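Long-range contacts in arginine kinase (Cydia pomonella granulosis virus, PDB 6VVG), which is probably a viral serine/threonine protein kinase, binding ATP and transferring its terminal phosphate to protein substrates: residues N136-D141 and Y190-D195; V202-L207 and K237-I242. All blocks are in the same frame, centred on the assembly; numbering follows the deposited sequence.

Overall arrangement
Helix 192-208, the αF helix of the kinase C-lobe, links the two contacts. In contact 1 its first turn, together with the residues leading into it, packs on 136-141, the segment that carries the HRD-type sequence. In contact 2 the last turns of the same helix meet the loop 237-242. The centres lie 21 Å apart and the nearest atoms about 7 Å apart, so they do not touch. Contact 1 is buried close to the nucleotide: the side chain of His139 is about 8 Å from bound AMP and about 5 Å from that of Asp160, an AMP-binding residue. Contact 2 is partly buried, away from the nucleotide site.

Contact 1 of 2, residues N136-D141 and Y190-D195; sequences NIVHND and YQTSFD
The amide of Asn140 and the rings of Tyr190 and Phe194 meet as flat groups. Amide and Tyr190 ring planes stand 71° apart, and Tyr190 CE1 approaches both ends of the amide, with Asn140 OD1 at 3.5 Å. That same OD1 lies at the edge of the Phe194 ring, in its plane and 4.0 Å from CD2, while Gln191 N sits over the centre of one Phe194 face. An amide suits this place because both its ends find partners: OD1 accepts from Lys184, and ND2 donates to Leu163 O and to Asp174, which also binds Tyr190 OH.

Val138 packs beside this group. With CG1 anti to its carbonyl carbon (chi1 -72°), that methyl reaches Gln191 O at 3.4 Å, while CG2 rests 4.2 Å from Tyr190 CB.

The polar part of the contact belongs to Asp195. Its two oxygens use their syn lone pairs for successive amides in two fairly straight bonds, both 2.8 Å: OD2 accepts His139 N, and OD1 accepts Asn140 N. A carboxylate matches this pair of N-H groups, and His133 NE2 gives OD2 a second partner, so three bonds grip the carboxylate. The His139 ring is held at both nitrogens, ND1 taking Asp141 N at 3.1 Å and NE2 binding Cys159 O.

An aspartate at the start of αF holding the backbone of the His-Asn-Asp sequence, the local form of HRD, is characteristic of protein kinases, and His139 here occupies the position of the regulatory-spine histidine.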
loop_
_atom_site.group_PDB
_atom_site.type_symbol
_atom_site.label_atom_id
_atom_site.label_comp_id
_atom_site.label_asym_id
_atom_site.label_seq_id
_atom_site.Cartn_x
_atom_site.Cartn_y
_atom_site.Cartn_z
ATOM N N ASN A 136 -0.323 -5.676 -7.431
ATOM C CA ASN A 136 -0.208 -4.355 -8.052
ATOM C C ASN A 136 0.722 -3.451 -7.244
ATOM O O ASN A 136 0.470 -2.259 -7.057
ATOM C CB ASN A 136 -1.582 -3.713 -8.250
ATOM C CG ASN A 136 -2.248 -4.166 -9.544
ATOM O OD1 ASN A 136 -1.702 -4.994 -10.274
ATOM N ND2 ASN A 136 -3.425 -3.625 -9.833
ATOM N N ILE A 137 1.815 -4.036 -6.767
ATOM C CA ILE A 137 2.891 -3.320 -6.097
ATOM C C ILE A 137 4.188 -3.661 -6.814
ATOM O O ILE A 137 4.398 -4.811 -7.215
ATOM C CB ILE A 137 2.976 -3.700 -4.603
ATOM C CG1 ILE A 137 1.683 -3.312 -3.884
ATOM C CG2 ILE A 137 4.175 -3.036 -3.953
ATOM C CD1 ILE A 137 1.618 -3.760 -2.433
ATOM N N VAL A 138 5.058 -2.669 -6.979
ATOM C CA VAL A 138 6.384 -2.880 -7.549
ATOM C C VAL A 138 7.422 -2.628 -6.464
ATOM O O VAL A 138 7.231 -1.791 -5.574
ATOM C CB VAL A 138 6.649 -1.985 -8.778
ATOM C CG1 VAL A 138 5.826 -2.469 -9.967
ATOM C CG2 VAL A 138 6.352 -0.533 -8.456
ATOM N N HIS A 139 8.529 -3.367 -6.537
ATOM C CA HIS A 139 9.595 -3.202 -5.552
ATOM C C HIS A 139 10.288 -1.855 -5.726
ATOM O O HIS A 139 10.475 -1.107 -4.757
ATOM C CB HIS A 139 10.592 -4.353 -5.674
ATOM C CG HIS A 139 11.682 -4.319 -4.650
ATOM N ND1 HIS A 139 12.736 -3.435 -4.718
ATOM C CD2 HIS A 139 11.882 -5.060 -3.535
ATOM C CE1 HIS A 139 13.540 -3.632 -3.689
ATOM N NE2 HIS A 139 13.045 -4.611 -2.955
ATOM N N ASN A 140 10.681 -1.529 -6.954
ATOM C CA ASN A 140 11.138 -0.208 -7.368
ATOM C C ASN A 140 12.535 0.152 -6.874
ATOM O O ASN A 140 12.962 1.290 -7.087
ATOM C CB ASN A 140 10.160 0.891 -6.915
ATOM C CG ASN A 140 10.486 2.259 -7.499
ATOM O OD1 ASN A 140 10.790 2.395 -8.686
ATOM N ND2 ASN A 140 10.417 3.284 -6.658
ATOM N N ASP A 141 13.253 -0.742 -6.197
ATOM C CA ASP A 141 14.680 -0.506 -5.974
ATOM C C ASP A 141 15.468 -1.824 -6.100
ATOM O O ASP A 141 16.303 -2.149 -5.252
ATOM C CB ASP A 141 14.926 0.153 -4.607
ATOM C CG ASP A 141 16.244 0.890 -4.582
ATOM O OD1 ASP A 141 16.751 1.284 -5.652
ATOM O OD2 ASP A 141 16.797 1.090 -3.510
ATOM N N TYR A 190 4.513 4.316 -12.147
ATOM C CA TYR A 190 5.128 3.103 -11.620
ATOM C C TYR A 190 4.478 1.877 -12.250
ATOM O O TYR A 190 3.250 1.765 -12.298
ATOM C CB TYR A 190 4.996 3.062 -10.098
ATOM C CG TYR A 190 5.948 4.007 -9.400
ATOM C CD1 TYR A 190 7.322 3.912 -9.598
ATOM C CD2 TYR A 190 5.477 4.994 -8.550
ATOM C CE1 TYR A 190 8.198 4.778 -8.971
ATOM C CE2 TYR A 190 6.345 5.864 -7.913
ATOM C CZ TYR A 190 7.704 5.755 -8.134
ATOM O OH TYR A 190 8.574 6.617 -7.504
ATOM N N GLN A 191 5.308 0.961 -12.743
ATOM C CA GLN A 191 4.817 -0.197 -13.473
ATOM C C GLN A 191 5.804 -1.340 -13.302
ATOM O O GLN A 191 6.957 -1.135 -12.913
ATOM C CB GLN A 191 4.617 0.125 -14.958
ATOM C CG GLN A 191 5.737 0.956 -15.564
ATOM C CD GLN A 191 5.454 1.368 -17.000
ATOM O OE1 GLN A 191 5.647 0.587 -17.932
ATOM N NE2 GLN A 191 4.999 2.603 -17.181
ATOM N N THR A 192 5.333 -2.555 -13.590
ATOM C CA THR A 192 6.181 -3.729 -13.409
ATOM C C THR A 192 7.444 -3.641 -14.254
ATOM O O THR A 192 8.493 -4.163 -13.856
ATOM C CB THR A 192 5.410 -5.007 -13.749
ATOM O OG1 THR A 192 4.898 -4.928 -15.085
ATOM C CG2 THR A 192 4.257 -5.218 -12.775
ATOM N N SER A 193 7.371 -2.988 -15.415
ATOM C CA SER A 193 8.537 -2.905 -16.288
ATOM C C SER A 193 9.703 -2.204 -15.602
ATOM O O SER A 193 10.864 -2.468 -15.934
ATOM C CB SER A 193 8.173 -2.188 -17.590
ATOM O OG SER A 193 7.957 -0.802 -17.385
ATOM N N PHE A 194 9.417 -1.307 -14.654
ATOM C CA PHE A 194 10.484 -0.709 -13.856
ATOM C C PHE A 194 11.332 -1.795 -13.207
ATOM O O PHE A 194 12.567 -1.781 -13.289
ATOM C CB PHE A 194 9.901 0.194 -12.764
ATOM C CG PHE A 194 9.382 1.514 -13.253
ATOM C CD1 PHE A 194 8.980 1.687 -14.562
ATOM C CD2 PHE A 194 9.284 2.585 -12.378
ATOM C CE1 PHE A 194 8.498 2.905 -14.994
ATOM C CE2 PHE A 194 8.803 3.805 -12.803
ATOM C CZ PHE A 194 8.408 3.966 -14.113
ATOM N N ASP A 195 10.668 -2.739 -12.535
ATOM C CA ASP A 195 11.374 -3.826 -11.867
ATOM C C ASP A 195 12.080 -4.722 -12.874
ATOM O O ASP A 195 13.219 -5.147 -12.648
ATOM C CB ASP A 195 10.392 -4.646 -11.025
ATOM C CG ASP A 195 10.057 -3.986 -9.699
ATOM O OD1 ASP A 195 10.735 -3.009 -9.325
ATOM O OD2 ASP A 195 9.114 -4.452 -9.025
#

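Contact 2 of 2, residues V202-L207 and K237-I242; sequences VAYEIL and KPLPTI
Tyr204 gives up 115 Å² to this contact, Ile242 84 Å² and Leu207 35 Å². They join the later part of αF, helix 192-208, to the C-lobe loop between helices 228-235 and 247-256, away from the nucleotide site. The tyrosine leaves its helix with CG anti to the backbone N (chi1 -166°), and its ring then reaches outward to the loop. Ile242 runs alongside it in the opposite direction and lies over one ring face. Its CD1 is 4.0 Å from the centroid of the Tyr204 ring and 17° off the ring normal, a CH-pi contact displaced toward the rim, with Ile242 CG1 3.8 Å from Tyr204 CE2. An isoleucine suits the place because its unbranched CG1-CD1 arm can lie across an aromatic face.

The same methyl serves a second neighbour: Ile242 CD1 is 4.0 Å from Leu207 CB. Leu207 comes three residues after Tyr204, so both reach that methyl from the same side of the helix. Leu239 adds another apolar group to the ring, its CG 3.7 Å from Tyr204 CE2. Val253 of helix 247-256 touches both Tyr204 and Leu207, and Pro212 touches Tyr204 and Leu239, while Ile242 N is bonded to Asn250.

At the far end of the ring the phenol OH donates to Pro240 O at 2.7 Å. This acceptor lies at the ring edge, in its plane, whereas the hydroxyl stands 41° above the carbonyl plane. Pro240 CB also comes to 3.3 Å from Tyr204 OH, against the hydroxyl oxygen.

Tyrosine therefore does two jobs: its hydrocarbon ring is packed by aliphatic groups, and its hydroxyl satisfies a main-chain carbonyl. Apolar contacts are the more numerous; the one hydrogen bond between the segments adds direction, tying the ring tip to the loop backbone.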
loop_
_atom_site.group_PDB
_atom_site.type_symbol
_atom_site.label_atom_id
_atom_site.label_comp_id
_atom_site.label_asym_id
_atom_site.label_seq_id
_atom_site.Cartn_x
_atom_site.Cartn_y
_atom_site.Cartn_z
ATOM N N VAL A 202 20.646 -6.416 -13.137
ATOM C CA VAL A 202 21.186 -7.402 -12.206
ATOM C C VAL A 202 21.677 -8.630 -12.960
ATOM O O VAL A 202 22.757 -9.160 -12.673
ATOM C CB VAL A 202 20.128 -7.775 -11.150
ATOM C CG1 VAL A 202 20.618 -8.927 -10.287
ATOM C CG2 VAL A 202 19.778 -6.566 -10.300
ATOM N N ALA A 203 20.893 -9.106 -13.931
ATOM C CA ALA A 203 21.280 -10.298 -14.680
ATOM C C ALA A 203 22.574 -10.058 -15.444
ATOM O O ALA A 203 23.480 -10.900 -15.444
ATOM C CB ALA A 203 20.150 -10.705 -15.630
ATOM N N TYR A 204 22.682 -8.903 -16.103
ATOM C CA TYR A 204 23.923 -8.581 -16.797
ATOM C C TYR A 204 25.096 -8.541 -15.826
ATOM O O TYR A 204 26.197 -9.001 -16.148
ATOM C CB TYR A 204 23.796 -7.244 -17.526
ATOM C CG TYR A 204 24.901 -7.019 -18.534
ATOM C CD1 TYR A 204 26.178 -6.635 -18.128
ATOM C CD2 TYR A 204 24.677 -7.212 -19.888
ATOM C CE1 TYR A 204 27.194 -6.446 -19.050
ATOM C CE2 TYR A 204 25.684 -7.017 -20.814
ATOM C CZ TYR A 204 26.937 -6.636 -20.390
ATOM O OH TYR A 204 27.937 -6.444 -21.315
ATOM N N GLU A 205 24.874 -8.002 -14.628
ATOM C CA GLU A 205 25.969 -7.813 -13.685
ATOM C C GLU A 205 26.459 -9.145 -13.132
ATOM O O GLU A 205 27.669 -9.387 -13.065
ATOM C CB GLU A 205 25.527 -6.881 -12.559
ATOM C CG GLU A 205 25.402 -5.433 -13.010
ATOM C CD GLU A 205 24.937 -4.503 -11.913
ATOM O OE1 GLU A 205 23.910 -4.808 -11.272
ATOM O OE2 GLU A 205 25.599 -3.465 -11.699
ATOM N N ILE A 206 25.543 -10.029 -12.729
ATOM C CA ILE A 206 26.011 -11.296 -12.174
ATOM C C ILE A 206 26.600 -12.181 -13.265
ATOM O O ILE A 206 27.540 -12.944 -13.012
ATOM C CB ILE A 206 24.901 -12.034 -11.404
ATOM C CG1 ILE A 206 23.677 -12.287 -12.280
ATOM C CG2 ILE A 206 24.525 -11.259 -10.151
ATOM C CD1 ILE A 206 22.626 -13.151 -11.590
ATOM N N LEU A 207 26.068 -12.106 -14.487
ATOM C CA LEU A 207 26.594 -12.941 -15.563
ATOM C C LEU A 207 27.976 -12.473 -15.999
ATOM O O LEU A 207 28.871 -13.295 -16.235
ATOM C CB LEU A 207 25.634 -12.935 -16.753
ATOM C CG LEU A 207 24.397 -13.824 -16.636
ATOM C CD1 LEU A 207 23.379 -13.473 -17.717
ATOM C CD2 LEU A 207 24.780 -15.292 -16.709
ATOM N N LYS A 237 23.639 3.076 -26.870
ATOM C CA LYS A 237 24.845 2.427 -27.363
ATOM C C LYS A 237 24.699 0.915 -27.312
ATOM O O LYS A 237 23.853 0.382 -26.589
ATOM C CB LYS A 237 26.054 2.864 -26.538
ATOM C CG LYS A 237 26.126 4.363 -26.290
ATOM C CD LYS A 237 27.490 4.775 -25.745
ATOM C CE LYS A 237 27.547 6.272 -25.462
ATOM N NZ LYS A 237 28.688 6.639 -24.571
ATOM N N PRO A 238 25.490 0.188 -28.099
ATOM C CA PRO A 238 25.373 -1.276 -28.101
ATOM C C PRO A 238 25.642 -1.878 -26.726
ATOM O O PRO A 238 26.532 -1.438 -25.994
ATOM C CB PRO A 238 26.432 -1.718 -29.121
ATOM C CG PRO A 238 26.572 -0.522 -30.062
ATOM C CD PRO A 238 26.414 0.684 -29.141
ATOM N N LEU A 239 24.869 -2.904 -26.387
ATOM C CA LEU A 239 25.126 -3.682 -25.179
ATOM C C LEU A 239 26.294 -4.622 -25.423
ATOM O O LEU A 239 26.237 -5.445 -26.345
ATOM C CB LEU A 239 23.890 -4.478 -24.785
ATOM C CG LEU A 239 23.890 -5.046 -23.366
ATOM C CD1 LEU A 239 23.784 -3.901 -22.348
ATOM C CD2 LEU A 239 22.772 -6.058 -23.156
ATOM N N PRO A 240 27.376 -4.536 -24.643
ATOM C CA PRO A 240 28.520 -5.425 -24.885
ATOM C C PRO A 240 28.144 -6.894 -24.743
ATOM O O PRO A 240 27.400 -7.286 -23.843
ATOM C CB PRO A 240 29.536 -5.005 -23.817
ATOM C CG PRO A 240 29.167 -3.589 -23.458
ATOM C CD PRO A 240 27.663 -3.514 -23.615
ATOM N N THR A 241 28.684 -7.710 -25.646
ATOM C CA THR A 241 28.570 -9.154 -25.507
ATOM C C THR A 241 29.302 -9.615 -24.252
ATOM O O THR A 241 30.388 -9.126 -23.933
ATOM C CB THR A 241 29.153 -9.855 -26.737
ATOM O OG1 THR A 241 28.446 -9.436 -27.912
ATOM C CG2 THR A 241 29.048 -11.367 -26.593
ATOM N N ILE A 242 28.700 -10.560 -23.535
ATOM C CA ILE A 242 29.342 -11.196 -22.389
ATOM C C ILE A 242 30.105 -12.401 -22.928
ATOM O O ILE A 242 29.502 -13.407 -23.310
ATOM C CB ILE A 242 28.327 -11.603 -21.317
ATOM C CG1 ILE A 242 27.426 -10.417 -20.978
ATOM C CG2 ILE A 242 29.051 -12.093 -20.071
ATOM C CD1 ILE A 242 26.268 -10.764 -20.065
#